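Local atomic coordinates of alcohol dehydrogenase (Aeropyrum pernix, PDB entry 1H2B), a protein that probably catalyses the NAD+-dependent oxidation of alcohols to aldehydes or ketones, using a bound zinc ion. Residues A49-C54 / H79-Y84; P211-A216 / A232-D237; I171-A176 / H200-L205. All coordinates share one frame; numbering follows the deposited sequence.

Interaction 1: A49-C54 / H79-Y84; sequences AGAGVC and HENVGY. With ZN (zinc ion), chain J; OCA (octanoic acid (caprylic acid)), chain H; NAJ (nicotinamide-adenine-dinucleotide (acidic form)), chain I.
Cys54 and His79 meet at a zinc ion. Cys54 SG binds the metal at 2.3 Å and His79 NE2 at 2.1 Å. Asp168 adds a third protein ligand, and octanoic acid completes the shell through O1, 1.9 Å from the zinc ion. The SG also lies against the nicotinamide of the cofactor, 3.6 Å from C6N. The sulfur sits at the edge of the His79 ring, while Cys54 CB approaches that ring obliquely. His79 CG stands between its own backbone N and carbonyl carbon (chi1 56°). CB starts away from 49-54, yet this torsion helps bring the ring tip back to the metal. This corresponds to the catalytic zinc site of medium-chain alcohol dehydrogenases, here with both segments in the GroES-like domain.

Behind the metal, two waters span the gap between the segments. One accepts from Glu80 N and the other from His79 N, and both lie 2.9 Å from Gly52 O. Farther back the segments pair as antiparallel strands. Gly52 N donates to Glu80 O at 2.8 Å. The Glu80 side chain runs extended past Gly52, with OE1 3.2 Å from Gly52 CA. Its carboxylate pairs with Arg354 through OE1 and accepts from Ala169 N through OE2. Gly50 and Val82 form a hydrogen-bonded pair. Ala49 and Gly50 both donate to Val82 O, a classic beta bulge. The Gly50 N-H comes from well above the carbonyl plane. At the far end, Ala49 CB touches Tyr84 CE1 at 3.7 Å.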
loop_
_atom_site.group_PDB
_atom_site.type_symbol
_atom_site.label_atom_id
_atom_site.label_comp_id
_atom_site.label_asym_id
_atom_site.label_seq_id
_atom_site.Cartn_x
_atom_site.Cartn_y
_atom_site.Cartn_z
ATOM N N ALA B 49 19.736 -7.213 -32.963
ATOM C CA ALA B 49 20.744 -6.129 -33.059
ATOM C C ALA B 49 21.720 -6.161 -31.876
ATOM O O ALA B 49 22.899 -5.851 -32.020
ATOM C CB ALA B 49 20.067 -4.740 -33.169
ATOM N N GLY B 50 21.240 -6.554 -30.699
ATOM C CA GLY B 50 22.091 -6.571 -29.506
ATOM C C GLY B 50 21.562 -7.635 -28.557
ATOM O O GLY B 50 20.351 -7.711 -28.324
ATOM N N ALA B 51 22.457 -8.480 -28.044
ATOM C CA ALA B 51 22.071 -9.544 -27.114
ATOM C C ALA B 51 22.956 -9.481 -25.877
ATOM O O ALA B 51 24.160 -9.718 -25.938
ATOM C CB ALA B 51 22.202 -10.910 -27.823
ATOM N N GLY B 52 22.382 -9.051 -24.764
ATOM C CA GLY B 52 23.166 -8.955 -23.542
ATOM C C GLY B 52 23.555 -10.295 -22.971
ATOM O O GLY B 52 22.861 -11.281 -23.139
ATOM N N VAL B 53 24.704 -10.315 -22.287
ATOM C CA VAL B 53 25.208 -11.523 -21.640
ATOM C C VAL B 53 25.044 -11.328 -20.121
ATOM O O VAL B 53 25.523 -10.342 -19.569
ATOM C CB VAL B 53 26.698 -11.731 -21.899
ATOM C CG1 VAL B 53 27.153 -13.044 -21.316
ATOM C CG2 VAL B 53 26.988 -11.715 -23.427
ATOM N N CYS B 54 24.307 -12.227 -19.501
ATOM C CA CYS B 54 23.934 -12.103 -18.105
ATOM C C CYS B 54 24.708 -13.080 -17.229
ATOM O O CYS B 54 25.067 -14.173 -17.698
ATOM C CB CYS B 54 22.423 -12.409 -18.020
ATOM S SG CYS B 54 21.668 -12.230 -16.370
ATOM N N HIS B 79 18.841 -13.950 -23.362
ATOM C CA HIS B 79 17.493 -13.520 -22.955
ATOM C C HIS B 79 17.387 -12.010 -22.708
ATOM O O HIS B 79 16.418 -11.546 -22.070
ATOM C CB HIS B 79 17.041 -14.278 -21.684
ATOM C CG HIS B 79 18.002 -14.136 -20.544
ATOM N ND1 HIS B 79 19.093 -14.970 -20.388
ATOM C CD2 HIS B 79 18.003 -13.300 -19.471
ATOM C CE1 HIS B 79 19.750 -14.612 -19.294
ATOM N NE2 HIS B 79 19.126 -13.592 -18.733
ATOM N N GLU B 80 18.295 -11.258 -23.287
ATOM C CA GLU B 80 18.384 -9.821 -23.058
ATOM C C GLU B 80 18.543 -9.155 -24.407
ATOM O O GLU B 80 19.625 -8.760 -24.848
ATOM C CB GLU B 80 19.549 -9.543 -22.069
ATOM C CG GLU B 80 19.682 -8.082 -21.673
ATOM C CD GLU B 80 20.705 -7.932 -20.566
ATOM O OE1 GLU B 80 21.874 -7.715 -20.911
ATOM O OE2 GLU B 80 20.332 -8.056 -19.383
ATOM N N ASN B 81 17.399 -8.990 -25.093
ATOM C CA ASN B 81 17.460 -8.789 -26.545
ATOM C C ASN B 81 16.806 -7.537 -27.082
ATOM O O ASN B 81 15.704 -7.200 -26.686
ATOM C CB ASN B 81 16.804 -9.998 -27.212
ATOM C CG ASN B 81 17.530 -11.280 -26.817
ATOM O OD1 ASN B 81 18.747 -11.346 -26.988
ATOM N ND2 ASN B 81 16.796 -12.282 -26.346
ATOM N N VAL B 82 17.492 -6.895 -28.023
ATOM C CA VAL B 82 16.901 -5.836 -28.856
ATOM C C VAL B 82 17.146 -6.165 -30.323
ATOM O O VAL B 82 18.078 -6.934 -30.642
ATOM C CB VAL B 82 17.490 -4.424 -28.585
ATOM C CG1 VAL B 82 16.993 -3.885 -27.214
ATOM C CG2 VAL B 82 19.023 -4.413 -28.717
ATOM N N GLY B 83 16.326 -5.604 -31.204
ATOM C CA GLY B 83 16.531 -5.896 -32.603
ATOM C C GLY B 83 15.504 -5.156 -33.442
ATOM O O GLY B 83 14.952 -4.145 -33.031
ATOM N N TYR B 84 15.317 -5.691 -34.641
ATOM C CA TYR B 84 14.384 -5.101 -35.592
ATOM C C TYR B 84 13.408 -6.185 -36.001
ATOM O O TYR B 84 13.788 -7.350 -36.199
ATOM C CB TYR B 84 15.139 -4.618 -36.834
ATOM C CG TYR B 84 16.180 -3.584 -36.552
ATOM C CD1 TYR B 84 17.514 -3.948 -36.334
ATOM C CD2 TYR B 84 15.826 -2.256 -36.461
ATOM C CE1 TYR B 84 18.495 -2.979 -36.061
ATOM C CE2 TYR B 84 16.782 -1.278 -36.193
ATOM C CZ TYR B 84 18.108 -1.658 -35.996
ATOM O OH TYR B 84 19.060 -0.715 -35.750
HETATM ZN ZN ZN J . 19.513 -12.596 -16.961
HETATM C C1 OCA H . 17.328 -13.982 -15.597
HETATM C C2 OCA H . 16.843 -15.061 -14.618
HETATM C C3 OCA H . 15.345 -15.349 -14.818
HETATM C C4 OCA H . 14.853 -16.640 -14.185
HETATM C C5 OCA H . 13.407 -16.889 -14.612
HETATM C C6 OCA H . 12.787 -18.045 -13.830
HETATM C C7 OCA H . 11.311 -18.270 -14.139
HETATM C C8 OCA H . 10.802 -19.439 -13.315
HETATM O O1 OCA H . 18.562 -13.740 -15.711
HETATM O O2 OCA H . 16.504 -13.318 -16.260
HETATM P PA NAJ I . 27.604 -9.576 -12.729
HETATM O O1A NAJ I . 28.604 -10.696 -12.807
HETATM O O2A NAJ I . 27.591 -8.499 -13.825
HETATM O O5B NAJ I . 27.784 -8.703 -11.404
HETATM C C5B NAJ I . 28.101 -9.290 -10.134
HETATM C C4B NAJ I . 28.801 -8.175 -9.376
HETATM O O4B NAJ I . 28.961 -8.632 -8.017
HETATM C C3B NAJ I . 30.169 -7.803 -9.947
HETATM O O3B NAJ I . 30.314 -6.382 -10.103
HETATM C C2B NAJ I . 31.056 -8.391 -8.859
HETATM O O2B NAJ I . 32.352 -7.779 -8.768
HETATM C C1B NAJ I . 30.240 -8.203 -7.573
HETATM N N9A NAJ I . 30.633 -9.064 -6.458
HETATM C C8A NAJ I . 31.150 -10.367 -6.453
HETATM N N7A NAJ I . 31.330 -10.773 -5.167
HETATM C C5A NAJ I . 30.946 -9.745 -4.354
HETATM C C6A NAJ I . 30.910 -9.582 -2.991
HETATM N N6A NAJ I . 31.341 -10.516 -2.133
HETATM N N1A NAJ I . 30.389 -8.420 -2.485
HETATM C C2A NAJ I . 29.969 -7.383 -3.300
HETATM N N3A NAJ I . 30.035 -7.544 -4.639
HETATM C C4A NAJ I . 30.520 -8.705 -5.153
HETATM O O3 NAJ I . 26.182 -10.271 -12.589
HETATM P PN NAJ I . 24.745 -9.778 -13.136
HETATM O O1N NAJ I . 24.540 -10.244 -14.503
HETATM O O2N NAJ I . 24.562 -8.350 -12.812
HETATM O O5D NAJ I . 23.798 -10.718 -12.242
HETATM C C5D NAJ I . 23.761 -10.481 -10.837
HETATM C C4D NAJ I . 23.042 -11.634 -10.155
HETATM O O4D NAJ I . 21.639 -11.516 -10.454
HETATM C C3D NAJ I . 23.443 -13.014 -10.675
HETATM O O3D NAJ I . 23.242 -13.966 -9.614
HETATM C C2D NAJ I . 22.416 -13.274 -11.786
HETATM O O2D NAJ I . 22.228 -14.619 -12.128
HETATM C C1D NAJ I . 21.180 -12.690 -11.080
HETATM N N1N NAJ I . 20.000 -12.375 -11.887
HETATM C C2N NAJ I . 18.804 -12.400 -11.232
HETATM C C3N NAJ I . 17.646 -12.052 -11.905
HETATM C C7N NAJ I . 16.334 -12.142 -11.198
HETATM O O7N NAJ I . 15.260 -11.869 -11.959
HETATM N N7N NAJ I . 16.168 -12.393 -9.895
HETATM C C4N NAJ I . 17.657 -11.634 -13.277
HETATM C C5N NAJ I . 18.954 -11.461 -13.837
HETATM C C6N NAJ I . 20.091 -11.860 -13.161
HETATM O O HOH W 1 20.654 -11.997 -24.846
HETATM O O HOH W 2 21.302 -13.349 -21.896
#

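Interaction 2: P211-A216 / A232-D237; sequences PATVIA and ADHVVD
Asp233 reaches across to strand 213-218 and crosses the side chains of Thr213 and Val214 at about a right angle. The two segments are neighbouring parallel strands of a Rossmann fold, joined as a beta-alpha-beta unit through helix 221-229. Strand 234-237 is the outermost strand on this side of the sheet within the chain.

Thr213 CG2, anti to its backbone N, lies 3.8 Å from Asp233 CB. The same methyl approaches the edge of the His234 ring near CD2. Two residues further along each strand, Ile215 CG2 and Val236 CG2 meet methyl to methyl at 3.8 Å, and Leu249 of helix 242-249 packs on both side chains. On the other face, Ala216 CB touches Ala232 CB at 4.0 Å and Val235 CG1 at 4.3 Å, with Ala227 of helix 221-229 over it.

The backbones hold this register. Val214 O takes N-H groups from both Asp233 and His234, Ala216 N donates to His234 O, and Val236 N donates to Ala216 O. The carboxylate of Asp233 adds a side-chain bond just before strand 234-237: Val214 N donates to OD1 at 2.8 Å, nearly straight at 175°, on the anti lone pair of that oxygen.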
loop_
_atom_site.group_PDB
_atom_site.type_symbol
_atom_site.label_atom_id
_atom_site.label_comp_id
_atom_site.label_asym_id
_atom_site.label_seq_id
_atom_site.Cartn_x
_atom_site.Cartn_y
_atom_site.Cartn_z
ATOM N N PRO B 211 14.744 9.031 -2.474
ATOM C CA PRO B 211 15.629 10.003 -1.837
ATOM C C PRO B 211 16.628 9.391 -0.852
ATOM O O PRO B 211 17.238 10.124 -0.050
ATOM C CB PRO B 211 14.621 10.887 -1.099
ATOM C CG PRO B 211 13.667 9.882 -0.556
ATOM C CD PRO B 211 13.493 8.871 -1.703
ATOM N N ALA B 212 16.851 8.077 -0.901
ATOM C CA ALA B 212 17.710 7.448 0.065
ATOM C C ALA B 212 19.181 7.715 -0.177
ATOM O O ALA B 212 19.578 8.053 -1.308
ATOM C CB ALA B 212 17.463 5.947 0.084
ATOM N N THR B 213 19.950 7.592 0.901
ATOM C CA THR B 213 21.426 7.630 0.843
ATOM C C THR B 213 21.884 6.260 0.337
ATOM O O THR B 213 21.556 5.249 0.961
ATOM C CB THR B 213 21.987 7.924 2.234
ATOM O OG1 THR B 213 21.552 9.251 2.621
ATOM C CG2 THR B 213 23.492 8.008 2.191
ATOM N N VAL B 214 22.669 6.262 -0.739
ATOM C CA VAL B 214 23.018 5.029 -1.449
ATOM C C VAL B 214 24.437 4.601 -1.079
ATOM O O VAL B 214 25.405 5.354 -1.283
ATOM C CB VAL B 214 22.917 5.226 -2.953
ATOM C CG1 VAL B 214 23.361 3.955 -3.676
ATOM C CG2 VAL B 214 21.468 5.593 -3.322
ATOM N N ILE B 215 24.576 3.404 -0.508
ATOM C CA ILE B 215 25.907 2.834 -0.186
ATOM C C ILE B 215 26.115 1.648 -1.158
ATOM O O ILE B 215 25.308 0.678 -1.133
ATOM C CB ILE B 215 25.962 2.311 1.262
ATOM C CG1 ILE B 215 25.610 3.440 2.278
ATOM C CG2 ILE B 215 27.367 1.702 1.562
ATOM C CD1 ILE B 215 25.353 2.922 3.690
ATOM N N ALA B 216 27.125 1.703 -2.025
ATOM C CA ALA B 216 27.307 0.619 -3.026
ATOM C C ALA B 216 28.482 -0.234 -2.587
ATOM O O ALA B 216 29.554 0.318 -2.203
ATOM C CB ALA B 216 27.573 1.172 -4.415
ATOM N N ALA B 232 26.549 6.998 -6.297
ATOM C CA ALA B 232 26.521 6.439 -4.950
ATOM C C ALA B 232 27.065 7.471 -3.971
ATOM O O ALA B 232 28.076 8.152 -4.269
ATOM C CB ALA B 232 27.368 5.130 -4.837
ATOM N N ASP B 233 26.440 7.567 -2.802
ATOM C CA ASP B 233 26.876 8.498 -1.779
ATOM C C ASP B 233 28.132 8.008 -1.074
ATOM O O ASP B 233 28.970 8.808 -0.623
ATOM C CB ASP B 233 25.738 8.754 -0.796
ATOM C CG ASP B 233 24.584 9.407 -1.476
ATOM O OD1 ASP B 233 23.541 8.770 -1.746
ATOM O OD2 ASP B 233 24.697 10.594 -1.891
ATOM N N HIS B 234 28.249 6.686 -0.961
ATOM C CA HIS B 234 29.370 6.061 -0.290
ATOM C C HIS B 234 29.614 4.763 -1.024
ATOM O O HIS B 234 28.668 4.132 -1.535
ATOM C CB HIS B 234 29.075 5.730 1.185
ATOM C CG HIS B 234 28.807 6.920 2.030
ATOM N ND1 HIS B 234 29.809 7.727 2.528
ATOM C CD2 HIS B 234 27.639 7.463 2.452
ATOM C CE1 HIS B 234 29.274 8.724 3.204
ATOM N NE2 HIS B 234 27.958 8.581 3.181
ATOM N N VAL B 235 30.884 4.371 -1.117
ATOM C CA VAL B 235 31.171 3.026 -1.624
ATOM C C VAL B 235 31.973 2.262 -0.614
ATOM O O VAL B 235 32.750 2.847 0.166
ATOM C CB VAL B 235 31.878 3.040 -3.004
ATOM C CG1 VAL B 235 31.012 3.777 -4.010
ATOM C CG2 VAL B 235 33.294 3.670 -2.917
ATOM N N VAL B 236 31.835 0.936 -0.667
ATOM C CA VAL B 236 32.466 0.069 0.312
ATOM C C VAL B 236 33.068 -1.137 -0.401
ATOM O O VAL B 236 32.406 -1.816 -1.205
ATOM C CB VAL B 236 31.418 -0.412 1.345
ATOM C CG1 VAL B 236 31.929 -1.668 2.131
ATOM C CG2 VAL B 236 30.996 0.702 2.241
ATOM N N ASP B 237 34.359 -1.403 -0.113
ATOM C CA ASP B 237 35.028 -2.591 -0.643
ATOM C C ASP B 237 34.687 -3.752 0.270
ATOM O O ASP B 237 35.081 -3.776 1.446
ATOM C CB ASP B 237 36.532 -2.333 -0.573
ATOM C CG ASP B 237 37.347 -3.459 -1.152
ATOM O OD1 ASP B 237 36.849 -4.607 -1.295
ATOM O OD2 ASP B 237 38.538 -3.255 -1.468
HETATM O O HOH W 3 21.368 10.318 -1.919
#

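Interaction 3: I171-A176 / H200-L205. With NAJ (nicotinamide-adenine-dinucleotide (acidic form)), chain I.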
loop_
_atom_site.group_PDB
_atom_site.type_symbol
_atom_site.label_atom_id
_atom_site.label_comp_id
_atom_site.label_asym_id
_atom_site.label_seq_id
_atom_site.Cartn_x
_atom_site.Cartn_y
_atom_site.Cartn_z
ATOM N N ILE B 171 15.287 -4.232 -16.285
ATOM C CA ILE B 171 13.919 -4.439 -15.774
ATOM C C ILE B 171 14.010 -5.100 -14.367
ATOM O O ILE B 171 13.233 -4.740 -13.477
ATOM C CB ILE B 171 13.055 -5.226 -16.781
ATOM C CG1 ILE B 171 11.613 -5.319 -16.267
ATOM C CG2 ILE B 171 13.650 -6.645 -17.056
ATOM C CD1 ILE B 171 10.710 -6.236 -17.099
ATOM N N THR B 172 14.956 -6.026 -14.196
ATOM C CA THR B 172 15.104 -6.695 -12.893
ATOM C C THR B 172 15.512 -5.675 -11.826
ATOM O O THR B 172 14.940 -5.637 -10.708
ATOM C CB THR B 172 16.135 -7.820 -12.983
ATOM O OG1 THR B 172 15.728 -8.737 -13.997
ATOM C CG2 THR B 172 16.191 -8.587 -11.644
ATOM N N ALA B 173 16.498 -4.818 -12.146
ATOM C CA ALA B 173 16.900 -3.793 -11.197
ATOM C C ALA B 173 15.723 -2.851 -10.910
ATOM O O ALA B 173 15.530 -2.464 -9.769
ATOM C CB ALA B 173 18.118 -2.998 -11.742
ATOM N N TYR B 174 14.925 -2.524 -11.929
ATOM C CA TYR B 174 13.812 -1.584 -11.761
ATOM C C TYR B 174 12.694 -2.115 -10.874
ATOM O O TYR B 174 12.259 -1.405 -9.942
ATOM C CB TYR B 174 13.263 -1.206 -13.182
ATOM C CG TYR B 174 12.173 -0.189 -13.134
ATOM C CD1 TYR B 174 10.859 -0.558 -13.399
ATOM C CD2 TYR B 174 12.480 1.147 -12.868
ATOM C CE1 TYR B 174 9.847 0.366 -13.354
ATOM C CE2 TYR B 174 11.479 2.097 -12.822
ATOM C CZ TYR B 174 10.163 1.689 -13.057
ATOM O OH TYR B 174 9.173 2.659 -13.016
ATOM N N ARG B 175 12.277 -3.372 -11.099
ATOM C CA ARG B 175 11.286 -3.965 -10.196
ATOM C C ARG B 175 11.812 -4.041 -8.783
ATOM O O ARG B 175 11.085 -3.743 -7.814
ATOM C CB ARG B 175 10.852 -5.349 -10.665
ATOM C CG ARG B 175 9.754 -5.963 -9.781
ATOM C CD ARG B 175 9.306 -7.260 -10.393
ATOM N NE ARG B 175 8.311 -8.031 -9.659
ATOM C CZ ARG B 175 7.012 -8.032 -9.908
ATOM N NH1 ARG B 175 6.483 -7.228 -10.821
ATOM N NH2 ARG B 175 6.211 -8.840 -9.240
ATOM N N ALA B 176 13.087 -4.415 -8.629
ATOM C CA ALA B 176 13.644 -4.499 -7.296
ATOM C C ALA B 176 13.712 -3.141 -6.621
ATOM O O ALA B 176 13.482 -3.041 -5.426
ATOM C CB ALA B 176 15.061 -5.166 -7.390
ATOM N N HIS B 200 24.876 -1.847 -11.416
ATOM C CA HIS B 200 25.220 -0.488 -11.826
ATOM C C HIS B 200 24.002 0.256 -12.338
ATOM O O HIS B 200 23.891 1.479 -12.182
ATOM C CB HIS B 200 26.392 -0.494 -12.814
ATOM C CG HIS B 200 25.971 -0.596 -14.244
ATOM N ND1 HIS B 200 25.631 -1.790 -14.823
ATOM C CD2 HIS B 200 25.879 0.347 -15.224
ATOM C CE1 HIS B 200 25.311 -1.588 -16.093
ATOM N NE2 HIS B 200 25.470 -0.300 -16.367
ATOM N N ILE B 201 23.015 -0.485 -12.865
ATOM C CA ILE B 201 21.746 0.123 -13.206
ATOM C C ILE B 201 20.989 0.463 -11.953
ATOM O O ILE B 201 20.433 1.551 -11.819
ATOM C CB ILE B 201 20.919 -0.813 -14.138
ATOM C CG1 ILE B 201 21.746 -1.073 -15.416
ATOM C CG2 ILE B 201 19.589 -0.147 -14.495
ATOM C CD1 ILE B 201 21.088 -2.078 -16.397
ATOM N N ALA B 202 20.994 -0.458 -10.980
ATOM C CA ALA B 202 20.273 -0.196 -9.729
ATOM C C ALA B 202 20.802 1.054 -9.010
ATOM O O ALA B 202 20.012 1.795 -8.440
ATOM C CB ALA B 202 20.317 -1.415 -8.806
ATOM N N VAL B 203 22.115 1.299 -9.060
ATOM C CA VAL B 203 22.649 2.524 -8.425
ATOM C C VAL B 203 21.960 3.747 -9.011
ATOM O O VAL B 203 21.491 4.613 -8.261
ATOM C CB VAL B 203 24.194 2.665 -8.624
ATOM C CG1 VAL B 203 24.697 4.095 -8.176
ATOM C CG2 VAL B 203 24.942 1.572 -7.864
ATOM N N GLN B 204 21.886 3.814 -10.343
ATOM C CA GLN B 204 21.234 4.935 -11.007
ATOM C C GLN B 204 19.758 5.024 -10.652
ATOM O O GLN B 204 19.224 6.092 -10.390
ATOM C CB GLN B 204 21.348 4.809 -12.529
ATOM C CG GLN B 204 22.770 4.772 -13.029
ATOM C CD GLN B 204 22.815 4.492 -14.510
ATOM O OE1 GLN B 204 22.329 5.317 -15.319
ATOM N NE2 GLN B 204 23.319 3.316 -14.884
ATOM N N LEU B 205 19.083 3.890 -10.647
ATOM C CA LEU B 205 17.672 3.916 -10.351
ATOM C C LEU B 205 17.355 4.318 -8.916
ATOM O O LEU B 205 16.360 4.970 -8.706
ATOM C CB LEU B 205 17.051 2.543 -10.670
ATOM C CG LEU B 205 17.073 2.175 -12.148
ATOM C CD1 LEU B 205 16.546 0.747 -12.322
ATOM C CD2 LEU B 205 16.170 3.113 -12.930
HETATM P PA NAJ I . 27.604 -9.576 -12.729
HETATM O O1A NAJ I . 28.604 -10.696 -12.807
HETATM O O2A NAJ I . 27.591 -8.499 -13.825
HETATM O O5B NAJ I . 27.784 -8.703 -11.404
HETATM C C5B NAJ I . 28.101 -9.290 -10.134
HETATM C C4B NAJ I . 28.801 -8.175 -9.376
HETATM O O4B NAJ I . 28.961 -8.632 -8.017
HETATM C C3B NAJ I . 30.169 -7.803 -9.947
HETATM O O3B NAJ I . 30.314 -6.382 -10.103
HETATM C C2B NAJ I . 31.056 -8.391 -8.859
HETATM O O2B NAJ I . 32.352 -7.779 -8.768
HETATM C C1B NAJ I . 30.240 -8.203 -7.573
HETATM N N9A NAJ I . 30.633 -9.064 -6.458
HETATM C C8A NAJ I . 31.150 -10.367 -6.453
HETATM N N7A NAJ I . 31.330 -10.773 -5.167
HETATM C C5A NAJ I . 30.946 -9.745 -4.354
HETATM C C6A NAJ I . 30.910 -9.582 -2.991
HETATM N N6A NAJ I . 31.341 -10.516 -2.133
HETATM N N1A NAJ I . 30.389 -8.420 -2.485
HETATM C C2A NAJ I . 29.969 -7.383 -3.300
HETATM N N3A NAJ I . 30.035 -7.544 -4.639
HETATM C C4A NAJ I . 30.520 -8.705 -5.153
HETATM O O3 NAJ I . 26.182 -10.271 -12.589
HETATM P PN NAJ I . 24.745 -9.778 -13.136
HETATM O O1N NAJ I . 24.540 -10.244 -14.503
HETATM O O2N NAJ I . 24.562 -8.350 -12.812
HETATM O O5D NAJ I . 23.798 -10.718 -12.242
HETATM C C5D NAJ I . 23.761 -10.481 -10.837
HETATM C C4D NAJ I . 23.042 -11.634 -10.155
HETATM O O4D NAJ I . 21.639 -11.516 -10.454
HETATM C C3D NAJ I . 23.443 -13.014 -10.675
HETATM O O3D NAJ I . 23.242 -13.966 -9.614
HETATM C C2D NAJ I . 22.416 -13.274 -11.786
HETATM O O2D NAJ I . 22.228 -14.619 -12.128
HETATM C C1D NAJ I . 21.180 -12.690 -11.080
HETATM N N1N NAJ I . 20.000 -12.375 -11.887
HETATM C C2N NAJ I . 18.804 -12.400 -11.232
HETATM C C3N NAJ I . 17.646 -12.052 -11.905
HETATM C C7N NAJ I . 16.334 -12.142 -11.198
HETATM O O7N NAJ I . 15.260 -11.869 -11.959
HETATM N N7N NAJ I . 16.168 -12.393 -9.895
HETATM C C4N NAJ I . 17.657 -11.634 -13.277
HETATM C C5N NAJ I . 18.954 -11.461 -13.837
HETATM C C6N NAJ I . 20.091 -11.860 -13.161
#
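Ala173 and Ala202 bring the two helices close together. Their CA atoms are 5.1 Å apart and their CB atoms 4.0 Å. Ala173 CB also lies 3.9 Å from Ala202 N, so the methyl rests on backbone as well as on side chain. Leu205 closes the tight part one turn further on. Its CG is anti to the carbonyl carbon (chi1 -66°), and the extended chi2 (175°) carries CD1 across to the backbone of the other helix, 3.6 Å from Tyr174 CA. The same methyl sits at the edge of the Tyr174 ring, near its plane, and the two side chains cross at about a right angle.

Helix 197-209 is the helix of the glycine-rich strand-turn-helix of the Rossmann fold, and Gly197 N at its start bonds the cofactor. Within 171-176 and 200-205 the helix axes cross at -41° and approach to 8.8 Å.

The looser margin is at Ile201, whose CG2 is 4.2 Å from Ala173 CB and which has little surface in the contact. Beyond it, Thr172 faces the cofactor, with CG2 3.4 Å from O7N of the nicotinamide amide, while its OG1 bonds to Asp168 O. Tyr174 directs OH to Glu317 and its side chain also packs on Pro186 of the second subunit, while Arg175 forms salt bridges with Glu119 and Glu314 of its own chain and with Glu301 of the third subunit.

Along the chain interaction 1 comes first, then interaction 3, then interaction 2. Interaction 1 lies in the GroES-like domain. Interaction 2 lies at one side of the parallel Rossmann sheet, and the two centres are about 30 Å apart, on opposite sides of the chain's centre. Interaction 3 is nearer the middle, its centre about 18 Å from that of interaction 1 and 14 Å from that of interaction 2. It touches interaction 2 where Val203 CG1 packs on Ala232 N, and helix 197-209 leads into strand 213-218. Interactions 1 and 3 do not touch, but both contact the cofactor, which links the zinc site with the Rossmann fold.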